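Local coordinates for protein malate dehydrogenase (Picrophilus torridus, PDB 4BGV) that probably catalyses the reversible NAD-dependent oxidation of (S)-malate to oxaloacetate, a step of the tricarboxylic acid cycle, at residues I79-G84 and S118-V123; K99-M104 and A127-Y132; G261-T266 and I288-F293. All coordinates share one frame; numbering follows the deposited sequence.

Contact 1. Residues I79-G84 and S118-V123; sequences IVVTAG and SKIVVV
Where Ile79 and Val81 pair with Val121, the flat groups are backbone peptide units, joined edge to edge by hydrogen bonds within one parallel sheet. One face carries Ile79, Val81, Ile120 and Val122, and helix 93-114 packs on the first three; the other carries Val80 and Val121, with helix 232-246 packed on Val80. Four bonds of 2.9 Å join the edges: Ile79 N to Lys119 O, Val121 N to Ile79 O, Val81 N to Val121 O, and Val123 N to Val81 O. Ile79 O also receives a weaker CA-H contact from Ile120 CA, at 3.4 Å. The two short strand segments run parallel, their axes 23° apart.

Ile79 has the largest share of the buried surface. Its CG1 lies anti to the carbonyl carbon and its chain then runs extended (chi2 174°), which brings CD1 to within 3.5 Å of Ser118 OG, a hydroxyl itself hydrogen-bonded to Ser76 and Ser115. Ile120 is instead bent at chi2 (-61°), and its CD1 comes 3.9 Å from Ile79 CB and 4.1 Å from Ile79 CD1. Farther along this face, Ile120 CG2 meets Val81 CG2 at 3.8 Å, the two side chains crossing at a slant. An alanine in place of Ile79 would probably open a gap beside Ser118 and against Ile120 CD1, where CG1 and CD1 had lain.

On the opposite face Val80 CG1 lies 3.9 Å from Val123 CG2, while Thr82 stands side by side with Val123, its OG1 bonded to Ile8 O. Strands 78-81 and 119-122, linked through helix 93-114, form a beta-alpha-beta unit of the Rossmann fold. Their C-terminal ends lie where this family binds its cofactor: Val123 is a probable NAD contact and Thr82 borders Gly9 of the glycine-rich motif.

Contact 2. Residues K99-M104 and A127-Y132; sequences KNIGIM and ADIMAY
Met130 is the centre of this contact, its thioether reaching from helix 127-138 into the side chains of Asn100, Ile101 and Met104. A bend at its chi2 (-50°) swings SD toward the other helix, where it sits 3.4 Å from Met104 CG. The two methionines cross at about a right angle, and Met104 folds back so that its own SD lies 3.9 Å from Met130 CB; each sulfur therefore rests on carbon of the other residue.

The methyl end of Met130 continues to Ile101, which it also crosses nearly perpendicularly, with CE 3.7 Å from Ile101 CG1. Asn100 adds its CB, 3.8 Å from Met130 SD, while its amide is turned to another task: OD1 accepts a bond from Leu85 N. Asn100 probably binds NAD, as in related enzymes, and Met130 packs against its CB. A looser touch, Ile101 CD1 to Ile129 CG2 at 4.3 Å, extends the apolar seam.

The helix axes pass 9.4 Å apart at 39°. Thr124, in the loop after strand 119-122, touches Asn100, Met104 and Met130, and the C-terminal helix 295-321 packs on Ile101 and Ile129.

Contact 3. Residues G261-T266 and I288-F293; sequences GEHSKT and IYDLKF
The imidazole of His263 is held in two directions, by Asp290 at its edge and by Ile288 over one face. CG lies anti to the carbonyl carbon (chi1 -58°), and ND1 donates to Asp290 OD1 across 2.7 Å in a nearly straight bond (172°). The acceptor lies in the ring plane and is approached on the syn side of the carboxylate, whose plane is turned 55° from the ring's. Ile288 CB stands 3.8 Å from the ring centroid, displaced toward the rim, in a CH-pi contact. At the ring's other nitrogen a water bridges His263 NE2 and Ile288 N, a second polar link to the ring. The carboxylate would probably stabilise a protonated imidazole.

One helical turn on, Thr266 slants across Asp290, with OG1 3.6 Å from Asp290 CB. Its methyl CG2 rests 3.5 Å from Leu291 O, and a second water ties Thr266 OG1 to the same oxygen. Phe293 CE1 approaches Thr266 O obliquely at 3.7 Å.

Nearby, Lys292 forms a salt bridge with Asp200 of the second subunit. The His-carboxylate hydrogen bond, away from the probable cofactor and substrate sites, joins helix 262-267 to the segment between strand 284-288 and helix 295-321 of the C-terminal domain.

Contacts 1 and 2 belong to the NAD-binding domain and contact 3 to the C-terminal domain. The centres of contacts 1 and 2 are about 10 Å apart and the two touch, with Met104 CE against Val81 CG1 and Ala83 O. Their segments alternate along the chain: strand 78-81, helix 93-114, strand 119-122, helix 127-138, so each helix of contact 2 follows a strand of contact 1 in the chain, and both contacts border the probable cofactor site. Contact 3 follows later in the sequence, its centre about 25 Å from contact 1 and 24 Å from contact 2. Helix 295-321, entered just after contact 3, returns to pack on contact 2 and so connects the two domains.

Contact 1. Residues I79-G84 and S118-V123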
ATOM      1  N   ILE A  79     -19.209 -12.787  -7.175  1.00  6.66           N
ATOM      2  CA  ILE A  79     -19.178 -14.024  -6.406  1.00 10.12           C
ATOM      3  C   ILE A  79     -18.010 -14.873  -6.908  1.00 10.23           C
ATOM      4  O   ILE A  79     -17.873 -15.103  -8.110  1.00  7.87           O
ATOM      5  CB  ILE A  79     -20.479 -14.818  -6.599  1.00  9.64           C
ATOM      6  CG1 ILE A  79     -21.663 -13.978  -6.117  1.00 10.58           C
ATOM      7  CG2 ILE A  79     -20.422 -16.180  -5.866  1.00  9.23           C
ATOM      8  CD1 ILE A  79     -23.024 -14.619  -6.390  1.00  9.95           C
ATOM      9  N   VAL A  80     -17.172 -15.322  -5.984  1.00  9.85           N
ATOM     10  CA  VAL A  80     -16.020 -16.145  -6.309  1.00  7.89           C
ATOM     11  C   VAL A  80     -16.356 -17.586  -5.928  1.00  8.92           C
ATOM     12  O   VAL A  80     -16.641 -17.875  -4.760  1.00 10.75           O
ATOM     13  CB  VAL A  80     -14.779 -15.690  -5.499  1.00  8.21           C
ATOM     14  CG1 VAL A  80     -13.562 -16.512  -5.893  1.00 10.75           C
ATOM     15  CG2 VAL A  80     -14.516 -14.200  -5.715  1.00 10.10           C
ATOM     16  N   VAL A  81     -16.327 -18.490  -6.903  1.00  8.74           N
ATOM     17  CA  VAL A  81     -16.669 -19.883  -6.640  1.00  9.56           C
ATOM     18  C   VAL A  81     -15.414 -20.740  -6.440  1.00 14.66           C
ATOM     19  O   VAL A  81     -14.684 -21.015  -7.396  1.00 11.52           O
ATOM     20  CB  VAL A  81     -17.546 -20.460  -7.778  1.00 11.82           C
ATOM     21  CG1 VAL A  81     -17.938 -21.923  -7.494  1.00 11.09           C
ATOM     22  CG2 VAL A  81     -18.799 -19.603  -7.963  1.00 11.40           C
ATOM     23  N   THR A  82     -15.164 -21.164  -5.201  1.00 10.94           N
ATOM     24  CA  THR A  82     -14.006 -22.007  -4.908  1.00 13.95           C
ATOM     25  C   THR A  82     -14.446 -23.318  -4.281  1.00 15.76           C
ATOM     26  O   THR A  82     -13.638 -24.034  -3.711  1.00 21.71           O
ATOM     27  CB  THR A  82     -13.021 -21.346  -3.919  1.00 19.40           C
ATOM     28  OG1 THR A  82     -13.558 -21.401  -2.589  1.00 19.04           O
ATOM     29  CG2 THR A  82     -12.770 -19.903  -4.286  1.00 18.56           C
ATOM     30  N   ALA A  83     -15.730 -23.621  -4.387  1.00 16.51           N
ATOM     31  CA  ALA A  83     -16.272 -24.846  -3.830  1.00 21.50           C
ATOM     32  C   ALA A  83     -15.874 -25.988  -4.759  1.00 24.67           C
ATOM     33  O   ALA A  83     -15.636 -25.776  -5.939  1.00 27.56           O
ATOM     34  CB  ALA A  83     -17.784 -24.743  -3.713  1.00 28.60           C
ATOM     35  N   GLY A  84     -15.789 -27.195  -4.235  1.00 28.84           N
ATOM     36  CA  GLY A  84     -15.392 -28.306  -5.073  1.00 30.85           C
ATOM     37  C   GLY A  84     -14.323 -29.141  -4.413  1.00 41.31           C
ATOM     38  O   GLY A  84     -13.731 -28.733  -3.415  1.00 45.57           O
ATOM     39  N   SER A 118     -25.033 -10.794 -10.053  1.00 11.79           N
ATOM     40  CA  SER A 118     -23.586 -10.804  -9.795  1.00  9.91           C
ATOM     41  C   SER A 118     -22.721 -11.168 -11.005  1.00 10.99           C
ATOM     42  O   SER A 118     -23.151 -11.916 -11.881  1.00 12.16           O
ATOM     43  CB  SER A 118     -23.266 -11.786  -8.660  1.00 10.55           C
ATOM     44  OG  SER A 118     -23.892 -11.375  -7.457  1.00 10.99           O
ATOM     45  N   LYS A 119     -21.506 -10.629 -11.047  1.00  9.37           N
ATOM     46  CA  LYS A 119     -20.474 -11.178 -11.930  1.00 10.71           C
ATOM     47  C   LYS A 119     -19.818 -12.350 -11.196  1.00 11.38           C
ATOM     48  O   LYS A 119     -19.655 -12.311  -9.978  1.00 11.89           O
ATOM     49  CB  LYS A 119     -19.427 -10.124 -12.299  1.00  9.95           C
ATOM     50  CG  LYS A 119     -19.789  -9.202 -13.482  1.00 12.35           C
ATOM     51  CD  LYS A 119     -20.825  -8.148 -13.112  1.00 15.27           C
ATOM     52  CE  LYS A 119     -20.293  -7.142 -12.080  1.00 17.25           C
ATOM     53  NZ  LYS A 119     -21.187  -5.943 -11.904  1.00 14.41           N
ATOM     54  N   ILE A 120     -19.449 -13.398 -11.924  1.00  8.83           N
ATOM     55  CA  ILE A 120     -18.918 -14.590 -11.275  1.00  8.73           C
ATOM     56  C   ILE A 120     -17.482 -14.849 -11.692  1.00 10.74           C
ATOM     57  O   ILE A 120     -17.160 -14.789 -12.877  1.00 10.56           O
ATOM     58  CB  ILE A 120     -19.761 -15.849 -11.630  1.00 12.71           C
ATOM     59  CG1 ILE A 120     -21.262 -15.510 -11.619  1.00 13.66           C
ATOM     60  CG2 ILE A 120     -19.409 -17.018 -10.683  1.00  9.39           C
ATOM     61  CD1 ILE A 120     -21.791 -15.027 -10.246  1.00 12.98           C
ATOM     62  N   VAL A 121     -16.622 -15.129 -10.713  1.00  8.29           N
ATOM     63  CA  VAL A 121     -15.252 -15.588 -10.971  1.00  9.16           C
ATOM     64  C   VAL A 121     -15.148 -17.027 -10.486  1.00  8.78           C
ATOM     65  O   VAL A 121     -15.208 -17.299  -9.280  1.00  9.62           O
ATOM     66  CB  VAL A 121     -14.197 -14.708 -10.257  1.00  9.60           C
ATOM     67  CG1 VAL A 121     -12.803 -15.331 -10.381  1.00 10.76           C
ATOM     68  CG2 VAL A 121     -14.203 -13.280 -10.854  1.00  7.76           C
ATOM     69  N   VAL A 122     -15.008 -17.952 -11.434  1.00  9.45           N
ATOM     70  CA  VAL A 122     -15.012 -19.378 -11.118  1.00 10.08           C
ATOM     71  C   VAL A 122     -13.583 -19.891 -10.999  1.00 11.45           C
ATOM     72  O   VAL A 122     -12.776 -19.677 -11.894  1.00 11.19           O
ATOM     73  CB  VAL A 122     -15.778 -20.185 -12.199  1.00 12.68           C
ATOM     74  CG1 VAL A 122     -15.854 -21.662 -11.823  1.00 13.19           C
ATOM     75  CG2 VAL A 122     -17.177 -19.616 -12.372  1.00 13.14           C
ATOM     76  N   VAL A 123     -13.287 -20.569  -9.888  1.00 11.23           N
ATOM     77  CA  VAL A 123     -11.929 -21.005  -9.562  1.00 10.88           C
ATOM     78  C   VAL A 123     -11.765 -22.522  -9.636  1.00 12.23           C
ATOM     79  O   VAL A 123     -10.709 -23.023 -10.010  1.00 13.99           O
ATOM     80  CB  VAL A 123     -11.554 -20.557  -8.139  1.00 10.06           C
ATOM     81  CG1 VAL A 123     -10.209 -21.175  -7.677  1.00 13.45           C
ATOM     82  CG2 VAL A 123     -11.544 -19.022  -8.048  1.00  9.33           C
TER

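Contact 2. Residues K99-M104 and A127-Y132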
ATOM      1  N   LYS A  99     -18.022 -34.979 -10.398  1.00 27.56           N
ATOM      2  CA  LYS A  99     -18.322 -34.521  -9.042  1.00 28.63           C
ATOM      3  C   LYS A  99     -18.379 -33.001  -8.986  1.00 26.88           C
ATOM      4  O   LYS A  99     -19.297 -32.417  -8.405  1.00 27.05           O
ATOM      5  CB  LYS A  99     -17.270 -35.023  -8.056  1.00 44.77           C
ATOM      6  CG  LYS A  99     -17.506 -34.572  -6.616  1.00 52.00           C
ATOM      7  CD  LYS A  99     -18.804 -35.152  -6.057  1.00 57.28           C
ATOM      8  CE  LYS A  99     -19.069 -34.685  -4.629  1.00 62.15           C
ATOM      9  NZ  LYS A  99     -20.300 -35.306  -4.044  1.00 65.41           N
ATOM     10  N   ASN A 100     -17.388 -32.354  -9.585  1.00 18.96           N
ATOM     11  CA  ASN A 100     -17.335 -30.901  -9.518  1.00 17.29           C
ATOM     12  C   ASN A 100     -18.414 -30.233 -10.371  1.00 18.64           C
ATOM     13  O   ASN A 100     -18.944 -29.197  -9.983  1.00 16.66           O
ATOM     14  CB  ASN A 100     -15.936 -30.381  -9.861  1.00 16.05           C
ATOM     15  CG  ASN A 100     -14.974 -30.523  -8.704  1.00 18.06           C
ATOM     16  OD1 ASN A 100     -15.376 -30.456  -7.537  1.00 18.78           O
ATOM     17  ND2 ASN A 100     -13.707 -30.743  -9.013  1.00 18.24           N
ATOM     18  N   ILE A 101     -18.742 -30.822 -11.524  1.00 18.09           N
ATOM     19  CA  ILE A 101     -19.798 -30.272 -12.369  1.00 20.71           C
ATOM     20  C   ILE A 101     -21.123 -30.232 -11.594  1.00 21.52           C
ATOM     21  O   ILE A 101     -21.880 -29.258 -11.671  1.00 16.69           O
ATOM     22  CB  ILE A 101     -19.942 -31.063 -13.702  1.00 18.69           C
ATOM     23  CG1 ILE A 101     -18.789 -30.705 -14.647  1.00 21.76           C
ATOM     24  CG2 ILE A 101     -21.253 -30.735 -14.385  1.00 19.68           C
ATOM     25  CD1 ILE A 101     -18.653 -31.635 -15.842  1.00 24.98           C
ATOM     26  N   GLY A 102     -21.382 -31.288 -10.823  1.00 21.70           N
ATOM     27  CA  GLY A 102     -22.579 -31.354 -10.006  1.00 21.67           C
ATOM     28  C   GLY A 102     -22.585 -30.268  -8.947  1.00 21.82           C
ATOM     29  O   GLY A 102     -23.622 -29.671  -8.675  1.00 19.11           O
ATOM     30  N   ILE A 103     -21.423 -30.016  -8.348  1.00 19.77           N
ATOM     31  CA  ILE A 103     -21.292 -28.948  -7.363  1.00 18.52           C
ATOM     32  C   ILE A 103     -21.552 -27.581  -8.015  1.00 17.31           C
ATOM     33  O   ILE A 103     -22.265 -26.744  -7.457  1.00 15.11           O
ATOM     34  CB  ILE A 103     -19.904 -28.991  -6.677  1.00 20.45           C
ATOM     35  CG1 ILE A 103     -19.764 -30.277  -5.856  1.00 20.34           C
ATOM     36  CG2 ILE A 103     -19.701 -27.785  -5.777  1.00 17.88           C
ATOM     37  CD1 ILE A 103     -18.350 -30.558  -5.391  1.00 21.70           C
ATOM     38  N   MET A 104     -21.019 -27.373  -9.215  1.00 14.55           N
ATOM     39  CA  MET A 104     -21.239 -26.113  -9.925  1.00 13.60           C
ATOM     40  C   MET A 104     -22.713 -25.941 -10.267  1.00 15.94           C
ATOM     41  O   MET A 104     -23.234 -24.827 -10.218  1.00 14.55           O
ATOM     42  CB  MET A 104     -20.403 -26.035 -11.217  1.00 13.14           C
ATOM     43  CG  MET A 104     -18.886 -26.048 -11.023  1.00 15.15           C
ATOM     44  SD  MET A 104     -18.257 -24.685 -10.016  1.00 13.19           S
ATOM     45  CE  MET A 104     -18.122 -25.489  -8.426  1.00 16.02           C
ATOM     46  N   ALA A 127     -11.306 -24.644 -14.579  1.00 15.83           N
ATOM     47  CA  ALA A 127     -12.223 -23.529 -14.453  1.00 16.66           C
ATOM     48  C   ALA A 127     -12.925 -23.173 -15.759  1.00 20.17           C
ATOM     49  O   ALA A 127     -13.981 -22.544 -15.735  1.00 20.85           O
ATOM     50  CB  ALA A 127     -11.504 -22.299 -13.849  1.00 17.42           C
ATOM     51  N   ASP A 128     -12.368 -23.564 -16.902  1.00 14.59           N
ATOM     52  CA  ASP A 128     -13.110 -23.300 -18.129  1.00 17.29           C
ATOM     53  C   ASP A 128     -14.393 -24.139 -18.144  1.00 15.52           C
ATOM     54  O   ASP A 128     -15.487 -23.599 -18.344  1.00 16.97           O
ATOM     55  CB  ASP A 128     -12.272 -23.493 -19.395  1.00 17.70           C
ATOM     56  CG  ASP A 128     -11.356 -24.695 -19.326  1.00 24.75           C
ATOM     57  OD1 ASP A 128     -11.604 -25.598 -18.491  1.00 25.19           O
ATOM     58  OD2 ASP A 128     -10.382 -24.732 -20.126  1.00 21.41           O
ATOM     59  N   ILE A 129     -14.269 -25.433 -17.861  1.00 11.96           N
ATOM     60  CA  ILE A 129     -15.449 -26.304 -17.805  1.00 11.95           C
ATOM     61  C   ILE A 129     -16.379 -25.925 -16.652  1.00 12.09           C
ATOM     62  O   ILE A 129     -17.605 -25.966 -16.795  1.00 15.32           O
ATOM     63  CB  ILE A 129     -15.082 -27.812 -17.673  1.00 14.57           C
ATOM     64  CG1 ILE A 129     -13.934 -28.170 -18.612  1.00 13.87           C
ATOM     65  CG2 ILE A 129     -16.317 -28.707 -17.917  1.00 16.92           C
ATOM     66  CD1 ILE A 129     -14.175 -27.784 -20.090  1.00 15.69           C
ATOM     67  N   MET A 130     -15.811 -25.599 -15.498  1.00 13.35           N
ATOM     68  CA  MET A 130     -16.630 -25.235 -14.343  1.00 14.77           C
ATOM     69  C   MET A 130     -17.359 -23.909 -14.563  1.00 15.56           C
ATOM     70  O   MET A 130     -18.480 -23.744 -14.088  1.00 13.10           O
ATOM     71  CB  MET A 130     -15.810 -25.213 -13.046  1.00 15.56           C
ATOM     72  CG  MET A 130     -15.255 -26.581 -12.658  1.00 12.58           C
ATOM     73  SD  MET A 130     -16.486 -27.899 -12.663  1.00 16.85           S
ATOM     74  CE  MET A 130     -15.573 -29.211 -13.461  1.00 21.59           C
ATOM     75  N   ALA A 131     -16.737 -22.976 -15.288  1.00 10.38           N
ATOM     76  CA  ALA A 131     -17.424 -21.754 -15.696  1.00 13.27           C
ATOM     77  C   ALA A 131     -18.582 -22.073 -16.638  1.00 11.56           C
ATOM     78  O   ALA A 131     -19.663 -21.490 -16.548  1.00 12.73           O
ATOM     79  CB  ALA A 131     -16.442 -20.761 -16.358  1.00 13.69           C
ATOM     80  N   TYR A 132     -18.346 -23.000 -17.560  1.00 14.03           N
ATOM     81  CA  TYR A 132     -19.399 -23.461 -18.462  1.00 11.64           C
ATOM     82  C   TYR A 132     -20.565 -24.048 -17.668  1.00 11.90           C
ATOM     83  O   TYR A 132     -21.725 -23.727 -17.927  1.00 14.78           O
ATOM     84  CB  TYR A 132     -18.821 -24.471 -19.454  1.00 12.14           C
ATOM     85  CG  TYR A 132     -19.781 -24.942 -20.521  1.00 12.81           C
ATOM     86  CD1 TYR A 132     -20.413 -24.037 -21.381  1.00 13.92           C
ATOM     87  CD2 TYR A 132     -20.054 -26.288 -20.673  1.00 15.49           C
ATOM     88  CE1 TYR A 132     -21.293 -24.478 -22.360  1.00 14.11           C
ATOM     89  CE2 TYR A 132     -20.924 -26.737 -21.645  1.00 20.97           C
ATOM     90  CZ  TYR A 132     -21.537 -25.833 -22.485  1.00 20.70           C
ATOM     91  OH  TYR A 132     -22.398 -26.304 -23.443  1.00 19.89           O
TER

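Contact 3. Residues G261-T266 and I288-F293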
ATOM      1  N   GLY A 261     -19.746 -15.745 -31.797  1.00 21.92           N
ATOM      2  CA  GLY A 261     -19.744 -14.775 -32.879  1.00 21.38           C
ATOM      3  C   GLY A 261     -18.425 -14.753 -33.614  1.00 21.37           C
ATOM      4  O   GLY A 261     -17.876 -15.803 -33.942  1.00 20.23           O
ATOM      5  N   GLU A 262     -17.895 -13.558 -33.848  1.00 20.71           N
ATOM      6  CA  GLU A 262     -16.697 -13.437 -34.668  1.00 26.29           C
ATOM      7  C   GLU A 262     -15.480 -14.052 -33.989  1.00 22.34           C
ATOM      8  O   GLU A 262     -14.557 -14.494 -34.663  1.00 22.01           O
ATOM      9  CB  GLU A 262     -16.441 -11.984 -35.067  1.00 33.31           C
ATOM     10  CG  GLU A 262     -15.852 -11.827 -36.464  1.00 47.32           C
ATOM     11  CD  GLU A 262     -16.851 -12.122 -37.587  1.00 54.83           C
ATOM     12  OE1 GLU A 262     -17.961 -12.635 -37.317  1.00 55.69           O
ATOM     13  OE2 GLU A 262     -16.520 -11.833 -38.756  1.00 61.26           O
ATOM     14  N   HIS A 263     -15.494 -14.102 -32.657  1.00 17.57           N
ATOM     15  CA  HIS A 263     -14.388 -14.696 -31.911  1.00 16.19           C
ATOM     16  C   HIS A 263     -14.213 -16.195 -32.177  1.00 16.95           C
ATOM     17  O   HIS A 263     -13.117 -16.728 -32.030  1.00 14.50           O
ATOM     18  CB  HIS A 263     -14.556 -14.438 -30.409  1.00 14.91           C
ATOM     19  CG  HIS A 263     -14.632 -12.986 -30.061  1.00 14.78           C
ATOM     20  ND1 HIS A 263     -13.588 -12.114 -30.293  1.00 17.96           N
ATOM     21  CD2 HIS A 263     -15.624 -12.250 -29.506  1.00 18.08           C
ATOM     22  CE1 HIS A 263     -13.934 -10.902 -29.894  1.00 19.15           C
ATOM     23  NE2 HIS A 263     -15.167 -10.957 -29.419  1.00 18.74           N
ATOM     24  N   SER A 264     -15.292 -16.868 -32.574  1.00 15.83           N
ATOM     25  CA  SER A 264     -15.219 -18.298 -32.862  1.00 18.73           C
ATOM     26  C   SER A 264     -14.371 -18.565 -34.093  1.00 22.74           C
ATOM     27  O   SER A 264     -13.726 -19.614 -34.199  1.00 18.50           O
ATOM     28  CB  SER A 264     -16.619 -18.893 -33.051  1.00 20.99           C
ATOM     29  OG  SER A 264     -17.336 -18.851 -31.821  1.00 24.79           O
ATOM     30  N   LYS A 265     -14.366 -17.617 -35.026  1.00 19.17           N
ATOM     31  CA  LYS A 265     -13.543 -17.760 -36.220  1.00 22.71           C
ATOM     32  C   LYS A 265     -12.053 -17.770 -35.869  1.00 21.66           C
ATOM     33  O   LYS A 265     -11.257 -18.428 -36.535  1.00 21.25           O
ATOM     34  CB  LYS A 265     -13.871 -16.656 -37.233  1.00 24.91           C
ATOM     35  CG  LYS A 265     -15.347 -16.638 -37.617  1.00 33.86           C
ATOM     36  CD  LYS A 265     -15.728 -15.410 -38.433  1.00 40.95           C
ATOM     37  CE  LYS A 265     -15.387 -15.578 -39.904  1.00 46.30           C
ATOM     38  NZ  LYS A 265     -15.915 -14.450 -40.732  1.00 48.53           N
ATOM     39  N   THR A 266     -11.683 -17.040 -34.819  1.00 18.71           N
ATOM     40  CA  THR A 266     -10.300 -16.997 -34.343  1.00 18.93           C
ATOM     41  C   THR A 266      -9.926 -18.166 -33.429  1.00 22.56           C
ATOM     42  O   THR A 266      -8.848 -18.765 -33.565  1.00 22.43           O
ATOM     43  CB  THR A 266     -10.032 -15.673 -33.576  1.00 23.64           C
ATOM     44  OG1 THR A 266     -10.028 -14.576 -34.504  1.00 26.18           O
ATOM     45  CG2 THR A 266      -8.690 -15.726 -32.841  1.00 20.89           C
ATOM     46  N   ILE A 288     -12.815  -9.331 -25.871  1.00  9.36           N
ATOM     47  CA  ILE A 288     -11.944 -10.470 -26.095  1.00 12.36           C
ATOM     48  C   ILE A 288     -10.972 -10.081 -27.194  1.00 11.65           C
ATOM     49  O   ILE A 288     -11.382  -9.669 -28.276  1.00 12.14           O
ATOM     50  CB  ILE A 288     -12.738 -11.700 -26.532  1.00 13.65           C
ATOM     51  CG1 ILE A 288     -13.546 -12.254 -25.345  1.00 16.67           C
ATOM     52  CG2 ILE A 288     -11.796 -12.775 -27.052  1.00 15.22           C
ATOM     53  CD1 ILE A 288     -14.554 -13.318 -25.726  1.00 17.40           C
ATOM     54  N   TYR A 289      -9.680 -10.190 -26.928  1.00 10.82           N
ATOM     55  CA  TYR A 289      -8.708  -9.885 -27.972  1.00  9.74           C
ATOM     56  C   TYR A 289      -8.512 -11.103 -28.874  1.00 14.69           C
ATOM     57  O   TYR A 289      -8.357 -12.223 -28.393  1.00 12.63           O
ATOM     58  CB  TYR A 289      -7.394  -9.437 -27.351  1.00  9.62           C
ATOM     59  CG  TYR A 289      -7.559  -8.144 -26.568  1.00 10.46           C
ATOM     60  CD1 TYR A 289      -7.950  -8.160 -25.234  1.00 12.09           C
ATOM     61  CD2 TYR A 289      -7.384  -6.918 -27.191  1.00 12.80           C
ATOM     62  CE1 TYR A 289      -8.122  -6.964 -24.515  1.00 11.90           C
ATOM     63  CE2 TYR A 289      -7.550  -5.728 -26.493  1.00 11.28           C
ATOM     64  CZ  TYR A 289      -7.916  -5.763 -25.155  1.00 10.93           C
ATOM     65  OH  TYR A 289      -8.082  -4.582 -24.472  1.00 14.81           O
ATOM     66  N   ASP A 290      -8.563 -10.884 -30.182  1.00 15.38           N
ATOM     67  CA  ASP A 290      -8.359 -11.974 -31.131  1.00 17.38           C
ATOM     68  C   ASP A 290      -6.893 -12.034 -31.538  1.00 15.50           C
ATOM     69  O   ASP A 290      -6.390 -11.127 -32.185  1.00 21.37           O
ATOM     70  CB  ASP A 290      -9.241 -11.789 -32.367  1.00 20.17           C
ATOM     71  CG  ASP A 290     -10.714 -11.887 -32.042  1.00 23.32           C
ATOM     72  OD1 ASP A 290     -11.086 -12.723 -31.179  1.00 20.08           O
ATOM     73  OD2 ASP A 290     -11.492 -11.118 -32.631  1.00 28.38           O
ATOM     74  N   LEU A 291      -6.217 -13.109 -31.162  1.00 11.56           N
ATOM     75  CA  LEU A 291      -4.800 -13.268 -31.470  1.00 16.72           C
ATOM     76  C   LEU A 291      -4.557 -13.846 -32.856  1.00 17.50           C
ATOM     77  O   LEU A 291      -5.394 -14.564 -33.391  1.00 12.82           O
ATOM     78  CB  LEU A 291      -4.140 -14.190 -30.438  1.00 11.67           C
ATOM     79  CG  LEU A 291      -4.224 -13.744 -28.982  1.00 14.54           C
ATOM     80  CD1 LEU A 291      -3.664 -14.838 -28.082  1.00 15.09           C
ATOM     81  CD2 LEU A 291      -3.472 -12.438 -28.783  1.00 13.48           C
ATOM     82  N   LYS A 292      -3.396 -13.524 -33.416  1.00 12.61           N
ATOM     83  CA  LYS A 292      -2.879 -14.205 -34.590  1.00 23.33           C
ATOM     84  C   LYS A 292      -1.943 -15.306 -34.104  1.00 19.64           C
ATOM     85  O   LYS A 292      -0.998 -15.032 -33.376  1.00 23.45           O
ATOM     86  CB  LYS A 292      -2.085 -13.233 -35.458  1.00 26.98           C
ATOM     87  CG  LYS A 292      -2.775 -11.910 -35.747  1.00 35.11           C
ATOM     88  CD  LYS A 292      -2.033 -11.173 -36.859  1.00 42.25           C
ATOM     89  CE  LYS A 292      -2.039  -9.671 -36.659  1.00 44.76           C
ATOM     90  NZ  LYS A 292      -0.670  -9.181 -36.327  1.00 48.37           N
ATOM     91  N   PHE A 293      -2.203 -16.544 -34.498  1.00 15.44           N
ATOM     92  CA  PHE A 293      -1.370 -17.667 -34.077  1.00 15.22           C
ATOM     93  C   PHE A 293      -0.297 -17.960 -35.122  1.00 15.29           C
ATOM     94  O   PHE A 293      -0.582 -17.969 -36.320  1.00 18.95           O
ATOM     95  CB  PHE A 293      -2.213 -18.951 -33.916  1.00 16.08           C
ATOM     96  CG  PHE A 293      -3.266 -18.885 -32.831  1.00 19.43           C
ATOM     97  CD1 PHE A 293      -4.488 -18.268 -33.060  1.00 23.13           C
ATOM     98  CD2 PHE A 293      -3.044 -19.468 -31.594  1.00 17.46           C
ATOM     99  CE1 PHE A 293      -5.460 -18.226 -32.059  1.00 22.07           C
ATOM    100  CE2 PHE A 293      -4.014 -19.435 -30.595  1.00 14.38           C
ATOM    101  CZ  PHE A 293      -5.218 -18.815 -30.829  1.00 18.97           C
TER
HETATM  102  O   HOH W   1     -14.759  -8.362 -27.813  1.00 18.58           O
HETATM  103  O   HOH W   2      -7.199 -13.744 -35.422  1.00 39.58           O